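Local coordinates for protein lipolytic enzyme, G-D-S-L family (Bacteroides thetaiotaomicron, PDB 7BR2) that metabolises the drug diltiazem in the gut and is a serine esterase of the SGNH (GDSL) hydrolase family, at residues R407-L410 and Y411-M415; E399-M402 and W403-G406. One frame throughout, in Å; residues are numbered along the deposited sequence.

Interaction 1: residues R407-L410 and Y411-M415; sequences RRDL and YSKMM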
ATOM      1  N   ARG A 407       8.361 -23.669   8.300  1.00 34.15           N
ATOM      2  CA  ARG A 407       7.533 -23.689   7.106  1.00 37.12           C
ATOM      3  C   ARG A 407       7.285 -25.077   6.535  1.00 32.90           C
ATOM      4  O   ARG A 407       6.703 -25.174   5.452  1.00 35.80           O
ATOM      5  CB  ARG A 407       8.109 -22.767   6.030  1.00 40.79           C
ATOM      6  CG  ARG A 407       7.905 -21.296   6.346  1.00 44.14           C
ATOM      7  CD  ARG A 407       9.147 -20.530   6.683  1.00 51.02           C
ATOM      8  NE  ARG A 407       8.762 -19.229   7.212  1.00 68.50           N
ATOM      9  CZ  ARG A 407       8.478 -19.004   8.491  1.00 67.58           C
ATOM     10  NH1 ARG A 407       8.556 -19.988   9.369  1.00 61.38           N
ATOM     11  NH2 ARG A 407       8.127 -17.792   8.895  1.00 72.42           N
ATOM     12  N   ARG A 408       7.721 -26.150   7.204  1.00 31.54           N
ATOM     13  CA  ARG A 408       7.553 -27.481   6.626  1.00 32.37           C
ATOM     14  C   ARG A 408       6.078 -27.849   6.452  1.00 32.83           C
ATOM     15  O   ARG A 408       5.713 -28.508   5.475  1.00 33.33           O
ATOM     16  CB  ARG A 408       8.261 -28.551   7.454  1.00 34.69           C
ATOM     17  CG  ARG A 408       8.014 -29.945   6.866  1.00 37.15           C
ATOM     18  CD  ARG A 408       8.963 -31.013   7.383  1.00 42.54           C
ATOM     19  NE  ARG A 408       9.091 -30.976   8.831  1.00 45.49           N
ATOM     20  CZ  ARG A 408       9.797 -31.860   9.529  1.00 53.15           C
ATOM     21  NH1 ARG A 408      10.431 -32.840   8.892  1.00 44.39           N
ATOM     22  NH2 ARG A 408       9.866 -31.767  10.855  1.00 45.52           N
ATOM     23  N   ASP A 409       5.230 -27.518   7.423  1.00 28.35           N
ATOM     24  CA  ASP A 409       3.810 -27.833   7.281  1.00 32.47           C
ATOM     25  C   ASP A 409       3.205 -27.089   6.081  1.00 35.75           C
ATOM     26  O   ASP A 409       2.551 -27.686   5.196  1.00 32.04           O
ATOM     27  CB  ASP A 409       3.086 -27.482   8.587  1.00 26.34           C
ATOM     28  CG  ASP A 409       1.620 -27.864   8.562  1.00 32.88           C
ATOM     29  OD1 ASP A 409       1.321 -28.998   8.145  1.00 29.97           O
ATOM     30  OD2 ASP A 409       0.768 -27.042   8.964  1.00 35.23           O
ATOM     31  N   LEU A 410       3.462 -25.780   6.016  1.00 26.76           N
ATOM     32  CA  LEU A 410       2.996 -24.994   4.892  1.00 29.90           C
ATOM     33  C   LEU A 410       3.542 -25.553   3.588  1.00 31.77           C
ATOM     34  O   LEU A 410       2.809 -25.646   2.605  1.00 28.40           O
ATOM     35  CB  LEU A 410       3.386 -23.522   5.068  1.00 33.19           C
ATOM     36  CG  LEU A 410       2.921 -22.556   3.957  1.00 27.14           C
ATOM     37  CD1 LEU A 410       2.487 -21.211   4.557  1.00 33.22           C
ATOM     38  CD2 LEU A 410       3.984 -22.347   2.862  1.00 25.77           C
ATOM     39  N   TYR A 411       4.824 -25.939   3.554  1.00 29.03           N
ATOM     40  CA  TYR A 411       5.360 -26.442   2.292  1.00 27.97           C
ATOM     41  C   TYR A 411       4.716 -27.769   1.903  1.00 27.65           C
ATOM     42  O   TYR A 411       4.508 -28.035   0.712  1.00 27.31           O
ATOM     43  CB  TYR A 411       6.882 -26.595   2.335  1.00 26.67           C
ATOM     44  CG  TYR A 411       7.389 -27.167   1.027  1.00 23.96           C
ATOM     45  CD1 TYR A 411       7.478 -26.374  -0.104  1.00 21.05           C
ATOM     46  CD2 TYR A 411       7.736 -28.514   0.914  1.00 25.50           C
ATOM     47  CE1 TYR A 411       7.915 -26.895  -1.313  1.00 24.16           C
ATOM     48  CE2 TYR A 411       8.183 -29.048  -0.296  1.00 24.99           C
ATOM     49  CZ  TYR A 411       8.266 -28.235  -1.403  1.00 23.31           C
ATOM     50  OH  TYR A 411       8.702 -28.748  -2.604  1.00 21.62           O
ATOM     51  N   SER A 412       4.412 -28.623   2.888  1.00 24.49           N
ATOM     52  CA  SER A 412       3.781 -29.907   2.595  1.00 28.73           C
ATOM     53  C   SER A 412       2.400 -29.710   1.990  1.00 25.34           C
ATOM     54  O   SER A 412       1.930 -30.558   1.218  1.00 26.26           O
ATOM     55  CB  SER A 412       3.726 -30.780   3.864  1.00 31.22           C
ATOM     56  OG  SER A 412       2.699 -30.402   4.766  1.00 29.60           O
ATOM     57  N   LYS A 413       1.751 -28.588   2.305  1.00 27.85           N
ATOM     58  CA  LYS A 413       0.518 -28.256   1.588  1.00 26.85           C
ATOM     59  C   LYS A 413       0.797 -27.589   0.231  1.00 26.87           C
ATOM     60  O   LYS A 413       0.257 -28.000  -0.801  1.00 25.64           O
ATOM     61  CB  LYS A 413      -0.356 -27.341   2.448  1.00 23.33           C
ATOM     62  CG  LYS A 413      -0.505 -27.807   3.894  1.00 31.94           C
ATOM     63  CD  LYS A 413      -1.222 -26.761   4.745  1.00 35.89           C
ATOM     64  CE  LYS A 413      -0.980 -26.959   6.246  1.00 33.27           C
ATOM     65  NZ  LYS A 413      -1.140 -25.670   7.018  1.00 38.95           N
ATOM     66  N   MET A 414       1.621 -26.553   0.207  1.00 26.05           N
ATOM     67  CA  MET A 414       1.721 -25.730  -0.994  1.00 25.15           C
ATOM     68  C   MET A 414       2.561 -26.356  -2.095  1.00 26.40           C
ATOM     69  O   MET A 414       2.512 -25.871  -3.231  1.00 24.73           O
ATOM     70  CB  MET A 414       2.264 -24.344  -0.623  1.00 22.59           C
ATOM     71  CG  MET A 414       1.288 -23.514   0.189  1.00 21.31           C
ATOM     72  SD  MET A 414      -0.162 -22.973  -0.797  1.00 29.83           S
ATOM     73  CE  MET A 414       0.536 -21.521  -1.600  1.00 25.44           C
ATOM     74  N   MET A 415       3.299 -27.436  -1.810  1.00 25.10           N
ATOM     75  CA  MET A 415       4.043 -28.117  -2.862  1.00 22.64           C
ATOM     76  C   MET A 415       3.123 -28.762  -3.898  1.00 24.39           C
ATOM     77  O   MET A 415       3.582 -29.067  -5.002  1.00 23.29           O
ATOM     78  CB  MET A 415       4.969 -29.183  -2.259  1.00 22.34           C
ATOM     79  CG  MET A 415       4.205 -30.408  -1.699  1.00 26.64           C
ATOM     80  SD  MET A 415       5.258 -31.713  -1.043  1.00 32.74           S
ATOM     81  CE  MET A 415       6.091 -32.260  -2.526  1.00 24.66           C
TER
HETATM   82  O   HOH W   1       2.239 -31.392   7.370  1.00 31.92           O
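The first torsions of Asp409 and Lys413 let the ends of the two side chains meet one turn apart. Asp409 holds CG anti to the backbone N (chi1 -176°), while Lys413 keeps CG beside its backbone N and then runs out extended. The ammonium ends above the plane of the carboxylate, with Lys413 NZ 3.1 Å from Asp409 OD2. This is a salt bridge between residues four apart. Ser412 has chi1 77°, which holds OG between backbone N and carbonyl carbon, back over the preceding turn. There Ser412 OG donates to Asp409 O at 2.8 Å. The same oxygen accepts from Lys413 N, so two donors grip it. A water donates to Asp409 OD1 at 2.7 Å and to Ser412 OG at 2.8 Å, bridging these two side chains. An alanine in place of Ser412 would probably leave Asp409 O with the Lys413 amide as its one donor here and cost the water one of its two acceptors. The motif is the short helix 408-414, with Arg407 at its N-cap position. Its i to i+4 bonds start with Tyr411 N to Arg407 O at 2.8 Å and include Met414 N to Leu410 O, the latter bond nearly straight at 164°. Leu410 and Met414 pack one turn apart on another side, with Leu410 CD2 4.0 Å from Met414 CG. Met415 CB lies 3.5 Å above one face of the Tyr411 ring, near its rim. Tyr411 also packs on Ala390 and Met394 of helix 388-397, and Met414 on Phe366 of helix 344-377. Arg407 forms a salt bridge with Glu368, and Arg408 with Asp395.

Interaction 2: residues E399-M402 and W403-G406; sequences EKNM and WLKG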
ATOM      1  N   GLU A 399      16.385 -29.848  10.921  1.00 45.15           N
ATOM      2  CA  GLU A 399      16.915 -29.769  12.284  1.00 49.56           C
ATOM      3  C   GLU A 399      17.997 -28.710  12.446  1.00 47.88           C
ATOM      4  O   GLU A 399      18.291 -28.298  13.570  1.00 47.80           O
ATOM      5  CB  GLU A 399      17.454 -31.129  12.720  1.00 49.04           C
ATOM      6  CG  GLU A 399      16.357 -32.139  13.025  1.00 50.82           C
ATOM      7  CD  GLU A 399      15.194 -31.539  13.820  1.00 60.05           C
ATOM      8  OE1 GLU A 399      15.424 -30.826  14.826  1.00 57.53           O
ATOM      9  OE2 GLU A 399      14.035 -31.781  13.428  1.00 63.03           O
ATOM     10  N   LYS A 400      18.563 -28.240  11.343  1.00 49.56           N
ATOM     11  CA  LYS A 400      19.631 -27.253  11.336  1.00 50.07           C
ATOM     12  C   LYS A 400      19.212 -25.977  10.613  1.00 52.81           C
ATOM     13  O   LYS A 400      20.066 -25.164  10.254  1.00 53.94           O
ATOM     14  CB  LYS A 400      20.847 -27.925  10.685  1.00 50.41           C
ATOM     15  CG  LYS A 400      20.528 -28.309   9.254  1.00 57.30           C
ATOM     16  CD  LYS A 400      21.399 -29.416   8.664  1.00 55.67           C
ATOM     17  CE  LYS A 400      22.763 -28.977   8.196  1.00 63.72           C
ATOM     18  NZ  LYS A 400      23.502 -30.137   7.593  1.00 65.50           N
ATOM     19  N   ASN A 401      17.901 -25.758  10.455  1.00 58.42           N
ATOM     20  CA  ASN A 401      17.344 -24.616   9.721  1.00 74.33           C
ATOM     21  C   ASN A 401      15.999 -24.264  10.362  1.00 85.86           C
ATOM     22  O   ASN A 401      14.953 -24.780   9.957  1.00 70.59           O
ATOM     23  CB  ASN A 401      17.187 -24.911   8.232  1.00 67.58           C
ATOM     24  CG  ASN A 401      16.920 -23.656   7.397  1.00 69.80           C
ATOM     25  OD1 ASN A 401      16.338 -22.685   7.878  1.00 78.26           O
ATOM     26  ND2 ASN A 401      17.379 -23.666   6.152  1.00 75.41           N
ATOM     27  N   MET A 402      16.048 -23.386  11.370  1.00 78.27           N
ATOM     28  CA  MET A 402      14.845 -23.040  12.122  1.00 75.24           C
ATOM     29  C   MET A 402      13.752 -22.535  11.194  1.00 64.20           C
ATOM     30  O   MET A 402      12.599 -22.976  11.275  1.00 58.46           O
ATOM     31  CB  MET A 402      15.170 -21.951  13.151  1.00 82.67           C
ATOM     32  CG  MET A 402      14.390 -22.005  14.458  1.00 90.60           C
ATOM     33  SD  MET A 402      14.451 -23.611  15.267  1.00103.08           S
ATOM     34  CE  MET A 402      15.788 -23.321  16.428  1.00 96.64           C
ATOM     35  N   TRP A 403      14.117 -21.674  10.248  1.00 63.75           N
ATOM     36  CA  TRP A 403      13.118 -21.053   9.391  1.00 66.58           C
ATOM     37  C   TRP A 403      12.470 -22.080   8.479  1.00 54.81           C
ATOM     38  O   TRP A 403      11.251 -22.060   8.286  1.00 46.87           O
ATOM     39  CB  TRP A 403      13.782 -19.935   8.585  1.00 69.40           C
ATOM     40  CG  TRP A 403      12.849 -18.944   7.980  1.00 78.39           C
ATOM     41  CD1 TRP A 403      12.507 -18.828   6.668  1.00 88.44           C
ATOM     42  CD2 TRP A 403      12.134 -17.923   8.674  1.00 83.68           C
ATOM     43  NE1 TRP A 403      11.627 -17.790   6.500  1.00 97.14           N
ATOM     44  CE2 TRP A 403      11.381 -17.220   7.721  1.00 91.64           C
ATOM     45  CE3 TRP A 403      12.060 -17.535  10.013  1.00 83.00           C
ATOM     46  CZ2 TRP A 403      10.564 -16.150   8.061  1.00 91.68           C
ATOM     47  CZ3 TRP A 403      11.247 -16.477  10.350  1.00 86.50           C
ATOM     48  CH2 TRP A 403      10.509 -15.796   9.379  1.00 86.14           C
ATOM     49  N   LEU A 404      13.261 -23.018   7.952  1.00 49.91           N
ATOM     50  CA  LEU A 404      12.691 -24.056   7.103  1.00 49.65           C
ATOM     51  C   LEU A 404      11.789 -24.986   7.902  1.00 42.79           C
ATOM     52  O   LEU A 404      10.713 -25.362   7.431  1.00 33.18           O
ATOM     53  CB  LEU A 404      13.801 -24.849   6.405  1.00 45.83           C
ATOM     54  CG  LEU A 404      13.389 -25.892   5.357  1.00 38.69           C
ATOM     55  CD1 LEU A 404      12.866 -25.234   4.094  1.00 29.91           C
ATOM     56  CD2 LEU A 404      14.530 -26.828   5.044  1.00 33.52           C
ATOM     57  N   LYS A 405      12.178 -25.314   9.140  1.00 42.77           N
ATOM     58  CA  LYS A 405      11.325 -26.161   9.964  1.00 42.20           C
ATOM     59  C   LYS A 405      10.008 -25.468  10.269  1.00 39.53           C
ATOM     60  O   LYS A 405       8.965 -26.120  10.343  1.00 35.77           O
ATOM     61  CB  LYS A 405      12.015 -26.520  11.281  1.00 49.96           C
ATOM     62  CG  LYS A 405      11.254 -27.580  12.082  1.00 51.26           C
ATOM     63  CD  LYS A 405      11.915 -27.915  13.406  1.00 49.58           C
ATOM     64  CE  LYS A 405      11.486 -29.298  13.852  1.00 59.27           C
ATOM     65  NZ  LYS A 405      11.956 -29.633  15.220  1.00 67.19           N
ATOM     66  N   GLY A 406      10.035 -24.149  10.460  1.00 40.21           N
ATOM     67  CA  GLY A 406       8.791 -23.438  10.687  1.00 41.73           C
ATOM     68  C   GLY A 406       7.844 -23.465   9.504  1.00 41.92           C
ATOM     69  O   GLY A 406       6.631 -23.340   9.688  1.00 36.48           O
TER
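Asn401 has an extended backbone (phi -149°, psi 89°), and from Met402 onward the chain turns at once into the short helix 402-406. Asn401 sits at the N-cap of this helix. Asn401 O accepts from Lys405 N at 2.9 Å, and Met402 O accepts from Gly406 N at the same distance. These two i to i+4 bonds close the turn.

The capping bond comes from the Asn401 side chain. With CG anti to the backbone N (chi1 -167°), the amide reaches forward over the first turn, and Asn401 OD1 accepts from Leu404 N at 3.1 Å. The N-H points well at the oxygen, but the donor lies above the amide plane and not on a lone pair. The cap thus gives an early amide of the helix an acceptor. The amide carbon also rests against this first turn, with Asn401 CG 3.5 Å from Leu404 CB. The two side chains cross at about a right angle. Leu404 is buried. It packs on Trp371 and Phe376 of helix 344-377 and on Met394 of helix 388-397, so this turn is seated against both helices. Trp403 meets the ring of Trp371 edge-to-face and makes a cation-pi contact with Arg407.

On the exposed side Glu399 and Lys405 join the loop to the helix. The Glu399 chain is bent at chi2, and Lys405 is extended along its whole length. Their salt bridge is long and its hydrogen bond weak, with Lys405 NZ 3.5 Å from Glu399 OE2 and 3.7 Å from Glu399 OE1.

Overall arrangement
Interactions 1 and 2 are consecutive in the chain, and their centres lie about 13 Å apart. Residues 399-406 lead out of a loop into helix 402-406, and residues 407-415 carry the chain on through helix 408-414. The segments adjoin between Gly406 and Arg407. Arg407, which takes the cation-pi contact from Trp403, is also the N-cap residue of helix 408-414, so the junction is shared by both. Both interactions pack on helices 344-377 and 388-397, and Met394 touches residues of each. Interaction 1 lies about 27 Å and interaction 2 about 31 Å from the centre of the chain, measured centre to centre. Both are local contacts, one along a short helix and one at a helix start. Neither contains a residue of the probable Ser-His-Asp triad.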